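Local coordinates for alpha-L-rhamnosidase (Aspergillus terreus, PDB 6GSZ), which probably hydrolyses terminal non-reducing alpha-L-rhamnose residues from alpha-L-rhamnosides, as a calcium-binding glycosidase, at residues M426-Y431 against N482-T487; G784-I788 against F805-Y809. Residues are numbered along the deposited sequence.

Contact 1: M426-Y431 against N482-T487; sequences MERTGY and NFIYDT. With CA (calcium ion), chain K.
Met426 enters extended, its CB 3.8 Å from Tyr485 CD1 and its SD 3.9 Å from Thr487 CG2. Glu427 stays extended: its O accepts from Asp486 N (2.9 Å), one water joins its N to Asp486 O, and a second joins its OE1 to Asp486 OD2. Asp486 OD2 also binds the calcium ion at 2.3 Å, beside three waters and three atoms from elsewhere. Arg428 forms a single beta bridge with Tyr485 (CA to CA 4.5 Å), which turns extended (-135/157) where the helix ends after Ile484. Arg428 CD lies over the Tyr485 ring, a CH-pi contact 3.9 Å from the centroid; its NE and NH1 both donate to Gly430 O, each at 2.9 Å. Thr429 (-127/-29, chi1 p) kinks the chain: its N (2.9 Å) and Gly430 N (3.0 Å) share Ile484 O, and its OG1 donates to Phe483 O (2.8 Å). A CB on Gly430 would strike Phe483 O. This strand-entry loop, taking up helix C-terminal carbonyls that lack i+4 amides, joins edge strand 430-434, paired with strand 800-807, to helix 471-484 of the six-hairpin glycosidase domain. Helix 437-453 flanks Ile484, its Arg451 binding Tyr485 OH; helix 530-542 covers Asn482 and Thr487.

Contact 2: G784-I788 against F805-Y809; sequences GWRRI and FLTPY
This contact, made mainly by side chains with the Gly784 carbonyl joining in, lies between two sheets of the C-terminal beta domain: the turn entering strand 787-790 packs against the end of strand 800-807, just before the chain reverses into strand 810-819. The backbones stay well apart, with Trp785 nearest Thr807 at 6.3 Å between CA atoms. Gly784 and Trp785 both have positive phi (95° and 74°), which turns the chain so that Trp785 points at the other segment. At Gly784 a CB would jam against the preceding carbonyl. From chi1 m and chi2 86°, the indole offers a face to Phe805 (chi1 t): Trp785 CE2 comes 3.3 Å from Phe805 CE2, with the six-membered ring centroid 4.4 Å from that of Phe805 and the planes oblique at 41°. Thr807 CG2 fills the space beside them, 4.0 Å from Trp785 CB and 4.3 Å from Ile788 CD1. Thr807 OG1 accepts from Tyr809 N (2.9 Å) in an ST turn and is also hydrogen-bonded to Gly810 O. Pro808 CG and Tyr809 CE2 each sit 3.6 Å from Gly784 O; Tyr809 OH (chi1 m) lies 3.4 Å from Arg786 CB. Arg786 carries its charge away to Glu782. The chemistry is largely apolar and aromatic: ring and methyl packing joins the sheets, while the hydrogen bonds and ion pair stay within one segment or go outside the two.

In the fold
Both contacts are mostly buried, but the centre of contact 1 is about 10 Å, that of contact 2 about 20 Å, from the centre of the chain. They meet in one sheet, where strand 430-434 neighbours strand 800-807: Thr429 O is 2.8 Å from Leu806 N, a probable hydrogen bond, and Phe805 CE1 packs 3.3 Å from Phe483 O. The Phe805 ring stacks with Phe483 besides meeting Trp785, so it serves both. Contact 1 joins sheet to helical domain through backbone bonds, the Thr429 hydroxyl and bridging waters, with calcium held at one margin by Asp486; contact 2 joins sheet to sheet through apolar surfaces. Glu427, Asp486 and Pro808 line one pocket, holding 2-(2-methoxyethoxy)ethanol, probably from the crystallisation liquor.

Contact 1: M426-Y431 against N482-T487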
ATOM      1  N   MET A 426      -1.890  -5.916  -4.864  1.00 10.46           N
ATOM      2  CA  MET A 426      -0.785  -6.655  -4.285  1.00 10.60           C
ATOM      3  C   MET A 426      -1.210  -8.098  -4.005  1.00 10.13           C
ATOM      4  O   MET A 426      -2.354  -8.392  -3.749  1.00 11.44           O
ATOM      5  CB  MET A 426      -0.369  -5.969  -2.976  1.00 11.43           C
ATOM      6  CG  MET A 426       0.191  -4.546  -3.168  1.00 11.67           C
ATOM      7  SD  MET A 426       0.392  -3.697  -1.599  1.00 13.27           S
ATOM      8  CE  MET A 426      -1.299  -3.602  -1.039  1.00 12.29           C
ATOM      9  N   GLU A 427      -0.212  -8.990  -3.951  1.00 11.62           N
ATOM     10  CA  GLU A 427      -0.482 -10.390  -3.613  1.00 12.22           C
ATOM     11  C   GLU A 427      -0.752 -10.495  -2.105  1.00 10.78           C
ATOM     12  O   GLU A 427       0.063 -10.030  -1.302  1.00 11.86           O
ATOM     13  CB  GLU A 427       0.709 -11.254  -3.994  1.00 12.69           C
ATOM     14  CG  GLU A 427       0.464 -12.721  -3.759  1.00 13.95           C
ATOM     15  CD  GLU A 427       1.582 -13.636  -4.245  1.00 19.01           C
ATOM     16  OE1 GLU A 427       2.747 -13.164  -4.407  1.00 23.48           O
ATOM     17  OE2 GLU A 427       1.276 -14.831  -4.488  1.00 26.26           O
ATOM     18  N   ARG A 428      -1.897 -11.053  -1.745  1.00 11.77           N
ATOM     19  CA  ARG A 428      -2.224 -11.321  -0.357  1.00 10.52           C
ATOM     20  C   ARG A 428      -1.292 -12.398   0.218  1.00 11.33           C
ATOM     21  O   ARG A 428      -1.081 -13.451  -0.409  1.00 12.73           O
ATOM     22  CB  ARG A 428      -3.673 -11.796  -0.231  1.00 11.67           C
ATOM     23  CG  ARG A 428      -4.162 -11.997   1.189  1.00 11.62           C
ATOM     24  CD  ARG A 428      -4.332 -10.708   1.972  1.00 11.78           C
ATOM     25  NE  ARG A 428      -4.669 -11.022   3.359  1.00 12.08           N
ATOM     26  CZ  ARG A 428      -5.862 -11.387   3.802  1.00 12.70           C
ATOM     27  NH1 ARG A 428      -6.035 -11.711   5.092  1.00 13.62           N
ATOM     28  NH2 ARG A 428      -6.890 -11.365   2.944  1.00 13.58           N
ATOM     29  N   THR A 429      -0.750 -12.096   1.404  1.00 10.54           N
ATOM     30  CA  THR A 429       0.214 -12.995   2.047  1.00 10.43           C
ATOM     31  C   THR A 429      -0.165 -13.369   3.479  1.00 10.30           C
ATOM     32  O   THR A 429       0.310 -14.436   3.933  1.00 12.74           O
ATOM     33  CB  THR A 429       1.631 -12.404   2.030  1.00 12.09           C
ATOM     34  OG1 THR A 429       1.644 -11.096   2.598  1.00 11.46           O
ATOM     35  CG2 THR A 429       2.216 -12.358   0.638  1.00 11.59           C
ATOM     36  N   GLY A 430      -0.866 -12.552   4.240  1.00 10.83           N
ATOM     37  CA  GLY A 430      -0.989 -12.779   5.677  1.00 10.79           C
ATOM     38  C   GLY A 430      -2.416 -12.846   6.155  1.00 12.29           C
ATOM     39  O   GLY A 430      -3.258 -12.033   5.725  1.00 12.74           O
ATOM     40  N   TYR A 431      -2.695 -13.796   7.050  1.00 12.37           N
ATOM     41  CA  TYR A 431      -4.037 -14.123   7.496  1.00 13.19           C
ATOM     42  C   TYR A 431      -4.008 -14.352   9.006  1.00 11.32           C
ATOM     43  O   TYR A 431      -3.047 -14.944   9.518  1.00 13.50           O
ATOM     44  CB  TYR A 431      -4.566 -15.372   6.800  1.00 13.24           C
ATOM     45  CG  TYR A 431      -4.514 -15.358   5.293  1.00 14.08           C
ATOM     46  CD1 TYR A 431      -3.332 -15.620   4.615  1.00 14.28           C
ATOM     47  CD2 TYR A 431      -5.631 -15.030   4.545  1.00 15.76           C
ATOM     48  CE1 TYR A 431      -3.261 -15.623   3.237  1.00 15.36           C
ATOM     49  CE2 TYR A 431      -5.574 -15.005   3.153  1.00 16.66           C
ATOM     50  CZ  TYR A 431      -4.384 -15.276   2.507  1.00 15.76           C
ATOM     51  OH  TYR A 431      -4.311 -15.277   1.150  1.00 20.26           O
ATOM     52  N   ASN A 482       3.322  -5.196   5.715  1.00  9.24           N
ATOM     53  CA  ASN A 482       4.178  -6.050   4.967  1.00  9.66           C
ATOM     54  C   ASN A 482       3.946  -7.549   5.271  1.00 11.12           C
ATOM     55  O   ASN A 482       4.447  -8.416   4.530  1.00 11.69           O
ATOM     56  CB  ASN A 482       5.652  -5.772   5.284  1.00 10.05           C
ATOM     57  CG  ASN A 482       6.149  -4.392   4.939  1.00  9.30           C
ATOM     58  OD1 ASN A 482       5.415  -3.601   4.292  1.00 10.08           O
ATOM     59  ND2 ASN A 482       7.421  -4.101   5.217  1.00 10.12           N
ATOM     60  N   PHE A 483       3.191  -7.832   6.332  1.00  9.94           N
ATOM     61  CA  PHE A 483       2.757  -9.177   6.611  1.00 10.41           C
ATOM     62  C   PHE A 483       1.465  -9.494   5.842  1.00 10.00           C
ATOM     63  O   PHE A 483       1.266 -10.612   5.312  1.00 10.89           O
ATOM     64  CB  PHE A 483       2.518  -9.322   8.117  1.00 10.85           C
ATOM     65  CG  PHE A 483       2.163 -10.705   8.592  1.00 11.35           C
ATOM     66  CD1 PHE A 483       0.856 -11.156   8.591  1.00 13.20           C
ATOM     67  CD2 PHE A 483       3.139 -11.554   9.106  1.00 12.95           C
ATOM     68  CE1 PHE A 483       0.522 -12.421   9.076  1.00 13.90           C
ATOM     69  CE2 PHE A 483       2.801 -12.797   9.642  1.00 15.52           C
ATOM     70  CZ  PHE A 483       1.495 -13.234   9.612  1.00 13.23           C
ATOM     71  N   ILE A 484       0.545  -8.520   5.778  1.00 10.24           N
ATOM     72  CA  ILE A 484      -0.782  -8.807   5.187  1.00 10.05           C
ATOM     73  C   ILE A 484      -0.707  -8.963   3.661  1.00  9.91           C
ATOM     74  O   ILE A 484      -1.355  -9.847   3.113  1.00 10.35           O
ATOM     75  CB  ILE A 484      -1.809  -7.748   5.617  1.00 11.03           C
ATOM     76  CG1 ILE A 484      -1.917  -7.673   7.148  1.00 12.63           C
ATOM     77  CG2 ILE A 484      -3.158  -7.994   4.959  1.00 11.31           C
ATOM     78  CD1 ILE A 484      -2.869  -6.637   7.627  1.00 12.92           C
ATOM     79  N   TYR A 485       0.088  -8.088   3.016  1.00 10.36           N
ATOM     80  CA  TYR A 485       0.261  -8.137   1.570  1.00 10.15           C
ATOM     81  C   TYR A 485       1.742  -7.990   1.235  1.00 10.90           C
ATOM     82  O   TYR A 485       2.506  -7.433   2.013  1.00 10.82           O
ATOM     83  CB  TYR A 485      -0.472  -6.977   0.883  1.00 10.41           C
ATOM     84  CG  TYR A 485      -1.976  -7.103   0.708  1.00 10.57           C
ATOM     85  CD1 TYR A 485      -2.507  -7.762  -0.396  1.00 10.98           C
ATOM     86  CD2 TYR A 485      -2.870  -6.587   1.635  1.00 11.21           C
ATOM     87  CE1 TYR A 485      -3.880  -7.876  -0.578  1.00 11.07           C
ATOM     88  CE2 TYR A 485      -4.238  -6.700   1.463  1.00 11.32           C
ATOM     89  CZ  TYR A 485      -4.750  -7.359   0.357  1.00 11.59           C
ATOM     90  OH  TYR A 485      -6.112  -7.483   0.168  1.00 14.36           O
ATOM     91  N   ASP A 486       2.126  -8.474   0.048  1.00 10.17           N
ATOM     92  CA  ASP A 486       3.450  -8.264  -0.500  1.00 10.97           C
ATOM     93  C   ASP A 486       3.532  -6.826  -1.039  1.00 10.18           C
ATOM     94  O   ASP A 486       3.079  -6.512  -2.150  1.00 10.66           O
ATOM     95  CB  ASP A 486       3.782  -9.307  -1.555  1.00 12.41           C
ATOM     96  CG  ASP A 486       5.200  -9.191  -2.095  1.00 13.93           C
ATOM     97  OD1 ASP A 486       5.813  -8.097  -1.990  1.00 13.56           O
ATOM     98  OD2 ASP A 486       5.727 -10.269  -2.510  1.00 18.54           O
ATOM     99  N   THR A 487       4.040  -5.942  -0.169  1.00  9.64           N
ATOM    100  CA  THR A 487       4.136  -4.517  -0.431  1.00  9.13           C
ATOM    101  C   THR A 487       5.464  -4.091  -1.042  1.00  9.94           C
ATOM    102  O   THR A 487       5.685  -2.886  -1.210  1.00  9.82           O
ATOM    103  CB  THR A 487       4.039  -3.777   0.897  1.00  9.42           C
ATOM    104  OG1 THR A 487       5.057  -4.347   1.710  1.00  9.63           O
ATOM    105  CG2 THR A 487       2.695  -3.984   1.575  1.00 10.87           C
TER
HETATM  106 CA    CA K 929       7.543 -11.427  -3.223  0.70 20.72          CA
HETATM  107  O   HOH W   1       2.397  -7.878  -4.564  1.00 13.93           O
HETATM  108  O   HOH W   2       4.133 -12.598  -2.364  1.00 31.86           O
HETATM  109  O   HOH W   3       4.323 -10.076   2.249  1.00 11.35           O
HETATM  110  O   HOH W   4       8.231  -9.285  -3.165  1.00 20.31           O
HETATM  111  O   HOH W   5       7.206 -12.335  -0.941  1.00 24.81           O
HETATM  112  O   HOH W   6       7.432 -13.821  -3.526  1.00 28.44           O

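Contact 2: G784-I788 against F805-Y809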
ATOM      1  N   GLY A 784      13.869 -11.106   5.617  1.00 12.21           N
ATOM      2  CA  GLY A 784      13.386 -11.870   4.504  1.00 12.35           C
ATOM      3  C   GLY A 784      12.795 -13.239   4.815  1.00 11.27           C
ATOM      4  O   GLY A 784      12.426 -13.958   3.877  1.00 11.53           O
ATOM      5  N   TRP A 785      12.787 -13.647   6.098  1.00 11.92           N
ATOM      6  CA  TRP A 785      12.067 -14.831   6.581  1.00 12.69           C
ATOM      7  C   TRP A 785      12.723 -16.169   6.201  1.00 11.84           C
ATOM      8  O   TRP A 785      12.062 -17.191   6.364  1.00 13.29           O
ATOM      9  CB  TRP A 785      10.605 -14.819   6.152  1.00 12.61           C
ATOM     10  CG  TRP A 785       9.753 -13.740   6.755  1.00 12.60           C
ATOM     11  CD1 TRP A 785       9.575 -12.460   6.307  1.00 13.30           C
ATOM     12  CD2 TRP A 785       8.833 -13.891   7.840  1.00 12.88           C
ATOM     13  NE1 TRP A 785       8.677 -11.803   7.088  1.00 14.68           N
ATOM     14  CE2 TRP A 785       8.175 -12.658   8.024  1.00 13.02           C
ATOM     15  CE3 TRP A 785       8.463 -14.966   8.652  1.00 12.80           C
ATOM     16  CZ2 TRP A 785       7.207 -12.458   8.992  1.00 14.49           C
ATOM     17  CZ3 TRP A 785       7.512 -14.776   9.617  1.00 13.53           C
ATOM     18  CH2 TRP A 785       6.870 -13.546   9.765  1.00 15.08           C
ATOM     19  N   ARG A 786      14.007 -16.194   5.836  1.00 11.85           N
ATOM     20  CA  ARG A 786      14.640 -17.495   5.611  1.00 12.79           C
ATOM     21  C   ARG A 786      14.880 -18.216   6.944  1.00 12.70           C
ATOM     22  O   ARG A 786      15.046 -19.464   6.976  1.00 14.26           O
ATOM     23  CB  ARG A 786      15.981 -17.299   4.903  1.00 13.61           C
ATOM     24  CG  ARG A 786      16.609 -18.561   4.329  1.00 14.64           C
ATOM     25  CD  ARG A 786      18.030 -18.260   3.837  1.00 17.58           C
ATOM     26  NE  ARG A 786      18.922 -17.923   4.962  1.00 17.18           N
ATOM     27  CZ  ARG A 786      19.733 -18.759   5.608  1.00 17.03           C
ATOM     28  NH1 ARG A 786      19.865 -20.010   5.176  1.00 18.75           N
ATOM     29  NH2 ARG A 786      20.334 -18.311   6.701  1.00 18.10           N
ATOM     30  N   ARG A 787      14.894 -17.438   8.036  1.00 12.47           N
ATOM     31  CA  ARG A 787      14.871 -17.991   9.376  1.00 12.64           C
ATOM     32  C   ARG A 787      13.684 -17.348  10.087  1.00 11.85           C
ATOM     33  O   ARG A 787      13.413 -16.143   9.854  1.00 12.69           O
ATOM     34  CB  ARG A 787      16.151 -17.654  10.161  1.00 14.70           C
ATOM     35  CG  ARG A 787      17.414 -18.245   9.573  1.00 16.73           C
ATOM     36  CD  ARG A 787      17.344 -19.734   9.879  1.00 19.47           C
ATOM     37  NE  ARG A 787      18.494 -20.512   9.414  1.00 19.51           N
ATOM     38  CZ  ARG A 787      18.541 -21.144   8.251  1.00 20.67           C
ATOM     39  NH1 ARG A 787      17.532 -21.002   7.404  1.00 19.80           N
ATOM     40  NH2 ARG A 787      19.605 -21.876   7.944  1.00 23.33           N
ATOM     41  N   ILE A 788      12.873 -18.157  10.747  1.00 13.15           N
ATOM     42  CA  ILE A 788      11.603 -17.778  11.296  1.00 13.81           C
ATOM     43  C   ILE A 788      11.600 -18.006  12.807  1.00 13.99           C
ATOM     44  O   ILE A 788      12.059 -19.066  13.267  1.00 16.21           O
ATOM     45  CB  ILE A 788      10.472 -18.573  10.617  1.00 13.85           C
ATOM     46  CG1 ILE A 788      10.609 -18.458   9.098  1.00 15.29           C
ATOM     47  CG2 ILE A 788       9.106 -18.133  11.123  1.00 15.78           C
ATOM     48  CD1 ILE A 788       9.603 -19.258   8.311  1.00 17.58           C
ATOM     49  N   PHE A 805       1.298 -16.993   6.857  1.00 12.77           N
ATOM     50  CA  PHE A 805       2.103 -16.000   6.181  1.00 12.30           C
ATOM     51  C   PHE A 805       2.843 -16.631   5.016  1.00 12.22           C
ATOM     52  O   PHE A 805       3.664 -17.544   5.212  1.00 12.84           O
ATOM     53  CB  PHE A 805       3.083 -15.299   7.127  1.00 13.18           C
ATOM     54  CG  PHE A 805       3.940 -14.286   6.434  1.00 12.48           C
ATOM     55  CD1 PHE A 805       3.341 -13.217   5.781  1.00 11.71           C
ATOM     56  CD2 PHE A 805       5.304 -14.414   6.377  1.00 13.28           C
ATOM     57  CE1 PHE A 805       4.109 -12.310   5.084  1.00 12.93           C
ATOM     58  CE2 PHE A 805       6.075 -13.509   5.680  1.00 13.22           C
ATOM     59  CZ  PHE A 805       5.461 -12.467   4.992  1.00 12.18           C
ATOM     60  N   LEU A 806       2.575 -16.095   3.810  1.00 12.13           N
ATOM     61  CA  LEU A 806       3.255 -16.541   2.605  1.00 11.08           C
ATOM     62  C   LEU A 806       4.587 -15.817   2.470  1.00 10.67           C
ATOM     63  O   LEU A 806       4.691 -14.720   1.960  1.00 13.66           O
ATOM     64  CB  LEU A 806       2.352 -16.306   1.404  1.00 13.39           C
ATOM     65  CG  LEU A 806       2.802 -16.921   0.085  1.00 16.45           C
ATOM     66  CD1 LEU A 806       2.881 -18.439   0.185  1.00 18.75           C
ATOM     67  CD2 LEU A 806       1.823 -16.506  -1.001  1.00 17.68           C
ATOM     68  N   THR A 807       5.609 -16.443   3.029  1.00 11.49           N
ATOM     69  CA  THR A 807       6.963 -15.968   2.980  1.00 11.89           C
ATOM     70  C   THR A 807       7.472 -16.011   1.545  1.00 12.08           C
ATOM     71  O   THR A 807       6.870 -16.698   0.695  1.00 12.62           O
ATOM     72  CB  THR A 807       7.924 -16.818   3.841  1.00 12.47           C
ATOM     73  OG1 THR A 807       8.270 -18.015   3.147  1.00 12.59           O
ATOM     74  CG2 THR A 807       7.427 -17.129   5.233  1.00 12.73           C
ATOM     75  N   PRO A 808       8.619 -15.354   1.259  1.00 13.94           N
ATOM     76  CA  PRO A 808       9.285 -15.538  -0.023  1.00 15.47           C
ATOM     77  C   PRO A 808       9.669 -16.980  -0.411  1.00 15.55           C
ATOM     78  O   PRO A 808      10.038 -17.229  -1.557  1.00 17.13           O
ATOM     79  CB  PRO A 808      10.521 -14.632   0.135  1.00 16.66           C
ATOM     80  CG  PRO A 808      10.146 -13.571   1.148  1.00 17.33           C
ATOM     81  CD  PRO A 808       9.316 -14.378   2.119  1.00 16.64           C
ATOM     82  N   TYR A 809       9.570 -17.913   0.547  1.00 13.20           N
ATOM     83  CA  TYR A 809       9.904 -19.332   0.372  1.00 12.79           C
ATOM     84  C   TYR A 809       8.671 -20.232   0.232  1.00 13.09           C
ATOM     85  O   TYR A 809       8.816 -21.415  -0.171  1.00 16.35           O
ATOM     86  CB  TYR A 809      10.759 -19.820   1.538  1.00 12.15           C
ATOM     87  CG  TYR A 809      12.041 -19.044   1.617  1.00 11.48           C
ATOM     88  CD1 TYR A 809      13.163 -19.475   0.921  1.00 12.16           C
ATOM     89  CD2 TYR A 809      12.138 -17.870   2.352  1.00 11.71           C
ATOM     90  CE1 TYR A 809      14.327 -18.727   0.895  1.00 11.33           C
ATOM     91  CE2 TYR A 809      13.287 -17.110   2.350  1.00 13.30           C
ATOM     92  CZ  TYR A 809      14.394 -17.533   1.616  1.00 12.07           C
ATOM     93  OH  TYR A 809      15.539 -16.791   1.555  1.00 13.77           O
TER